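Local coordinates for protein putative D-alanine N-acetyltransferase of GNAT family (Desulfovibrio desulfuricans subsp. desulfuricans, PDB 2R7H) that probably transfers an acyl group, most likely acetyl from acetyl-CoA, to an acceptor amine, as in other GNAT-family N-acetyltransferases, at residues 26-38 / 49-61. Sequence-based numbering, arbitrary orientation.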
loop_
_atom_site.group_PDB
_atom_site.type_symbol
_atom_site.label_atom_id
_atom_site.label_comp_id
_atom_site.label_asym_id
_atom_site.label_seq_id
_atom_site.Cartn_x
_atom_site.Cartn_y
_atom_site.Cartn_z
ATOM N N VAL B 26 -17.224 5.455 15.258
ATOM C CA VAL B 26 -17.684 4.211 14.661
ATOM C C VAL B 26 -18.524 3.495 15.699
ATOM O O VAL B 26 -18.076 3.299 16.828
ATOM C CB VAL B 26 -16.523 3.302 14.225
ATOM C CG1 VAL B 26 -17.046 2.007 13.632
ATOM C CG2 VAL B 26 -15.684 4.008 13.220
ATOM N N LEU B 27 -19.744 3.141 15.311
ATOM C CA LEU B 27 -20.686 2.440 16.158
ATOM C C LEU B 27 -20.838 1.012 15.611
ATOM O O LEU B 27 -20.447 0.747 14.474
ATOM C CB LEU B 27 -22.037 3.162 16.135
ATOM C CG LEU B 27 -21.983 4.656 16.491
ATOM C CD1 LEU B 27 -23.348 5.281 16.360
ATOM C CD2 LEU B 27 -21.434 4.886 17.883
ATOM N N PRO B 28 -21.373 0.076 16.422
ATOM C CA PRO B 28 -21.590 -1.320 15.953
ATOM C C PRO B 28 -22.500 -1.481 14.706
ATOM O O PRO B 28 -22.289 -2.405 13.902
ATOM C CB PRO B 28 -22.225 -1.991 17.168
ATOM C CG PRO B 28 -21.754 -1.178 18.325
ATOM C CD PRO B 28 -21.761 0.226 17.836
ATOM N N GLN B 29 -23.482 -0.583 14.554
ATOM C CA GLN B 29 -24.390 -0.574 13.407
ATOM C C GLN B 29 -23.701 -0.257 12.065
ATOM O O GLN B 29 -24.183 -0.656 11.001
ATOM C CB GLN B 29 -25.462 0.505 13.637
ATOM N N ASP B 30 -22.558 0.426 12.124
ATOM C CA ASP B 30 -21.837 0.880 10.928
ATOM C C ASP B 30 -21.266 -0.124 9.916
ATOM O O ASP B 30 -21.321 0.144 8.701
ATOM C CB ASP B 30 -20.726 1.858 11.344
ATOM C CG ASP B 30 -21.262 3.133 12.007
ATOM O OD1 ASP B 30 -22.422 3.552 11.770
ATOM O OD2 ASP B 30 -20.485 3.735 12.770
ATOM N N ALA B 31 -20.702 -1.225 10.411
ATOM C CA ALA B 31 -20.115 -2.276 9.565
ATOM C C ALA B 31 -21.097 -2.768 8.497
ATOM O O ALA B 31 -20.747 -2.835 7.319
ATOM C CB ALA B 31 -19.655 -3.447 10.422
ATOM N N LEU B 32 -22.327 -3.063 8.904
ATOM C CA LEU B 32 -23.340 -3.532 7.969
ATOM C C LEU B 32 -23.923 -2.378 7.124
ATOM O O LEU B 32 -24.223 -2.585 5.948
ATOM C CB LEU B 32 -24.446 -4.288 8.693
ATOM C CG LEU B 32 -25.274 -5.176 7.768
ATOM C CD1 LEU B 32 -24.374 -6.294 7.191
ATOM C CD2 LEU B 32 -26.485 -5.776 8.515
ATOM N N LEU B 33 -24.077 -1.180 7.716
ATOM C CA LEU B 33 -24.587 0.011 6.999
ATOM C C LEU B 33 -23.624 0.379 5.893
ATOM O O LEU B 33 -24.057 0.762 4.803
ATOM C CB LEU B 33 -24.808 1.209 7.948
ATOM C CG LEU B 33 -25.943 1.129 8.963
ATOM C CD1 LEU B 33 -25.818 2.175 10.048
ATOM C CD2 LEU B 33 -27.297 1.214 8.264
ATOM N N VAL B 34 -22.323 0.303 6.192
ATOM C CA VAL B 34 -21.268 0.573 5.209
ATOM C C VAL B 34 -21.342 -0.450 4.078
ATOM O O VAL B 34 -21.278 -0.091 2.883
ATOM C CB VAL B 34 -19.878 0.566 5.853
ATOM C CG1 VAL B 34 -18.776 0.318 4.816
ATOM C CG2 VAL B 34 -19.680 1.869 6.659
ATOM N N ARG B 35 -21.491 -1.714 4.455
ATOM C CA ARG B 35 -21.587 -2.772 3.447
ATOM C C ARG B 35 -22.738 -2.473 2.507
ATOM O O ARG B 35 -22.540 -2.475 1.305
ATOM C CB ARG B 35 -21.780 -4.145 4.054
ATOM C CG ARG B 35 -21.508 -5.213 3.006
ATOM C CD ARG B 35 -21.886 -6.591 3.405
ATOM N NE ARG B 35 -21.510 -7.443 2.279
ATOM C CZ ARG B 35 -20.314 -7.995 2.072
ATOM N NH1 ARG B 35 -19.367 -7.895 2.980
ATOM N NH2 ARG B 35 -20.100 -8.719 0.951
ATOM N N ARG B 36 -23.915 -2.163 3.044
ATOM C CA ARG B 36 -25.083 -1.839 2.205
ATOM C C ARG B 36 -24.853 -0.594 1.325
ATOM O O ARG B 36 -25.284 -0.583 0.172
ATOM C CB ARG B 36 -26.386 -1.764 3.045
ATOM N N VAL B 37 -24.116 0.413 1.835
ATOM C CA VAL B 37 -23.806 1.608 1.048
ATOM C C VAL B 37 -22.957 1.167 -0.120
ATOM O O VAL B 37 -23.264 1.483 -1.269
ATOM C CB VAL B 37 -23.030 2.735 1.837
ATOM C CG1 VAL B 37 -22.495 3.808 0.875
ATOM C CG2 VAL B 37 -23.906 3.392 2.921
ATOM N N VAL B 38 -21.886 0.442 0.197
ATOM C CA VAL B 38 -20.945 -0.070 -0.794
ATOM C C VAL B 38 -21.604 -0.948 -1.869
ATOM O O VAL B 38 -21.282 -0.837 -3.058
ATOM C CB VAL B 38 -19.766 -0.783 -0.062
ATOM C CG1 VAL B 38 -19.144 -1.776 -0.940
ATOM C CG2 VAL B 38 -18.798 0.269 0.546
ATOM N N ALA B 49 -16.594 -5.424 -1.164
ATOM C CA ALA B 49 -17.554 -5.053 -0.129
ATOM C C ALA B 49 -17.102 -5.683 1.217
ATOM O O ALA B 49 -17.315 -5.104 2.298
ATOM C CB ALA B 49 -19.052 -5.469 -0.512
ATOM N N ASP B 50 -16.477 -6.863 1.162
ATOM C CA ASP B 50 -15.949 -7.518 2.374
ATOM C C ASP B 50 -14.855 -6.684 2.986
ATOM O O ASP B 50 -14.776 -6.569 4.210
ATOM C CB ASP B 50 -15.320 -8.890 2.084
ATOM C CG ASP B 50 -16.306 -9.943 1.631
ATOM O OD1 ASP B 50 -17.461 -9.924 2.066
ATOM O OD2 ASP B 50 -15.873 -10.857 0.888
ATOM N N VAL B 51 -13.983 -6.155 2.133
ATOM C CA VAL B 51 -12.898 -5.293 2.589
ATOM C C VAL B 51 -13.537 -4.056 3.261
ATOM O O VAL B 51 -13.249 -3.775 4.428
ATOM C CB VAL B 51 -11.913 -4.883 1.432
ATOM C CG1 VAL B 51 -10.867 -3.877 1.937
ATOM C CG2 VAL B 51 -11.232 -6.121 0.830
ATOM N N ALA B 52 -14.458 -3.395 2.549
ATOM C CA ALA B 52 -15.159 -2.207 3.059
ATOM C C ALA B 52 -15.701 -2.421 4.470
ATOM O O ALA B 52 -15.466 -1.599 5.354
ATOM C CB ALA B 52 -16.258 -1.774 2.094
ATOM N N GLN B 53 -16.347 -3.562 4.695
ATOM C CA GLN B 53 -16.901 -3.898 6.003
ATOM C C GLN B 53 -15.832 -4.269 7.033
ATOM O O GLN B 53 -15.967 -3.902 8.207
ATOM C CB GLN B 53 -17.898 -5.050 5.872
ATOM C CG GLN B 53 -18.576 -5.440 7.199
ATOM C CD GLN B 53 -19.576 -6.562 7.051
ATOM O OE1 GLN B 53 -19.798 -7.069 5.963
ATOM N NE2 GLN B 53 -20.178 -6.962 8.162
ATOM N N GLU B 54 -14.788 -4.985 6.602
ATOM C CA GLU B 54 -13.707 -5.420 7.507
ATOM C C GLU B 54 -12.990 -4.239 8.163
ATOM O O GLU B 54 -12.680 -4.298 9.361
ATOM C CB GLU B 54 -12.709 -6.337 6.785
ATOM N N LEU B 55 -12.748 -3.172 7.392
ATOM C CA LEU B 55 -12.108 -1.950 7.910
ATOM C C LEU B 55 -12.909 -1.324 9.060
ATOM O O LEU B 55 -12.323 -0.783 9.984
ATOM C CB LEU B 55 -11.948 -0.907 6.803
ATOM C CG LEU B 55 -11.058 -1.213 5.593
ATOM C CD1 LEU B 55 -11.076 -0.064 4.592
ATOM C CD2 LEU B 55 -9.632 -1.521 6.004
ATOM N N VAL B 56 -14.241 -1.376 8.974
ATOM C CA VAL B 56 -15.107 -0.828 10.008
ATOM C C VAL B 56 -15.038 -1.723 11.250
ATOM O O VAL B 56 -15.037 -1.225 12.382
ATOM C CB VAL B 56 -16.559 -0.669 9.525
ATOM C CG1 VAL B 56 -17.432 -0.176 10.655
ATOM C CG2 VAL B 56 -16.637 0.293 8.331
ATOM N N ASP B 57 -14.992 -3.035 11.029
ATOM C CA ASP B 57 -14.884 -4.004 12.120
ATOM C C ASP B 57 -13.535 -3.894 12.841
ATOM O O ASP B 57 -13.512 -3.931 14.069
ATOM C CB ASP B 57 -15.132 -5.435 11.624
ATOM C CG ASP B 57 -16.578 -5.672 11.196
ATOM O OD1 ASP B 57 -17.510 -5.078 11.791
ATOM O OD2 ASP B 57 -16.780 -6.508 10.289
ATOM N N GLU B 58 -12.429 -3.750 12.101
ATOM C CA GLU B 58 -11.099 -3.593 12.729
ATOM C C GLU B 58 -11.053 -2.309 13.595
ATOM O O GLU B 58 -10.376 -2.300 14.627
ATOM C CB GLU B 58 -9.929 -3.645 11.713
ATOM C CG GLU B 58 -9.623 -5.020 11.120
ATOM N N HIS B 59 -11.759 -1.247 13.181
ATOM C CA HIS B 59 -11.828 -0.008 13.971
ATOM C C HIS B 59 -12.631 -0.302 15.243
ATOM O O HIS B 59 -12.352 0.286 16.288
ATOM C CB HIS B 59 -12.471 1.137 13.205
ATOM C CG HIS B 59 -12.397 2.452 13.917
ATOM N ND1 HIS B 59 -11.528 3.452 13.540
ATOM C CD2 HIS B 59 -13.069 2.926 14.994
ATOM C CE1 HIS B 59 -11.676 4.488 14.344
ATOM N NE2 HIS B 59 -12.604 4.195 15.234
ATOM N N LEU B 60 -13.651 -1.160 15.140
ATOM C CA LEU B 60 -14.427 -1.571 16.316
ATOM C C LEU B 60 -13.636 -2.538 17.226
ATOM O O LEU B 60 -13.783 -2.453 18.442
ATOM C CB LEU B 60 -15.789 -2.178 15.930
ATOM C CG LEU B 60 -16.881 -1.205 15.489
ATOM C CD1 LEU B 60 -18.046 -1.942 14.849
ATOM C CD2 LEU B 60 -17.340 -0.377 16.680
HETATM N N MSE B 61 -12.812 -3.430 16.648
HETATM C CA MSE B 61 -11.986 -4.408 17.415
HETATM C C MSE B 61 -10.604 -3.889 17.895
HETATM O O MSE B 61 -9.839 -4.655 18.498
HETATM C CB MSE B 61 -11.777 -5.701 16.602
#
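Arg35 is extended as far as NE, with CG trans to the backbone N (chi1 -165°), and Gln53 is stretched in the same fashion (chi1 -178°), so the two side chains cross between their helices and meet at their polar ends. Arg35 NH1 donates to Gln53 OE1 at 3.1 Å, in the carbonyl plane, with the guanidinium and amide planes turned 67° apart. The same group holds Asp50 end-on with both terminal nitrogens, and both bonds fall on one oxygen. Arg35 NH1 lies 2.9 Å from Asp50 OD1, on its anti side, whereas the NH2 of Arg35 comes from well above the carboxylate plane. Ala49 CB packs over one guanidinium face, and Glu39 forms a salt bridge with Arg35 NE.

Behind this polar edge the antiparallel helices pack closely, their axes 8.4 Å apart. The alanines at the interface, Ala31, Ala49 and Ala52, are consistent with this spacing: Val38 CG2 rests 3.6 Å from Ala52 CB. Val34 CG2 and Val56 CG2 meet tip to tip. Ala31 sits against Gln53 CG and Val56 CG1. On the sheet side, Phe70 and Phe72 of strand 69-75 and Tyr82 of strand 78-87 continue this apolar layer.

At the other end, Val26 lays CG2 over the face of the His59 ring, 3.7 Å from its centroid, in a CH-pi contact, while its CG1 touches Val56 and Leu60 CG. His59 ND1 is hydrogen-bonded to Tyr68 O. Across the type I turn from Leu27 to Asp30, Asp30 OD2 accepts from Leu27 N at 2.7 Å and forms a salt bridge with Arg23.

The contact joins the first two helices of the GNAT fold on one face of its sheet: an apolar seam bordered by an ionic cluster, in which two carboxylates, if ionised, would more than balance the one guanidinium charge, while the bonds to Asp50 and Gln53 probably limit its rotation.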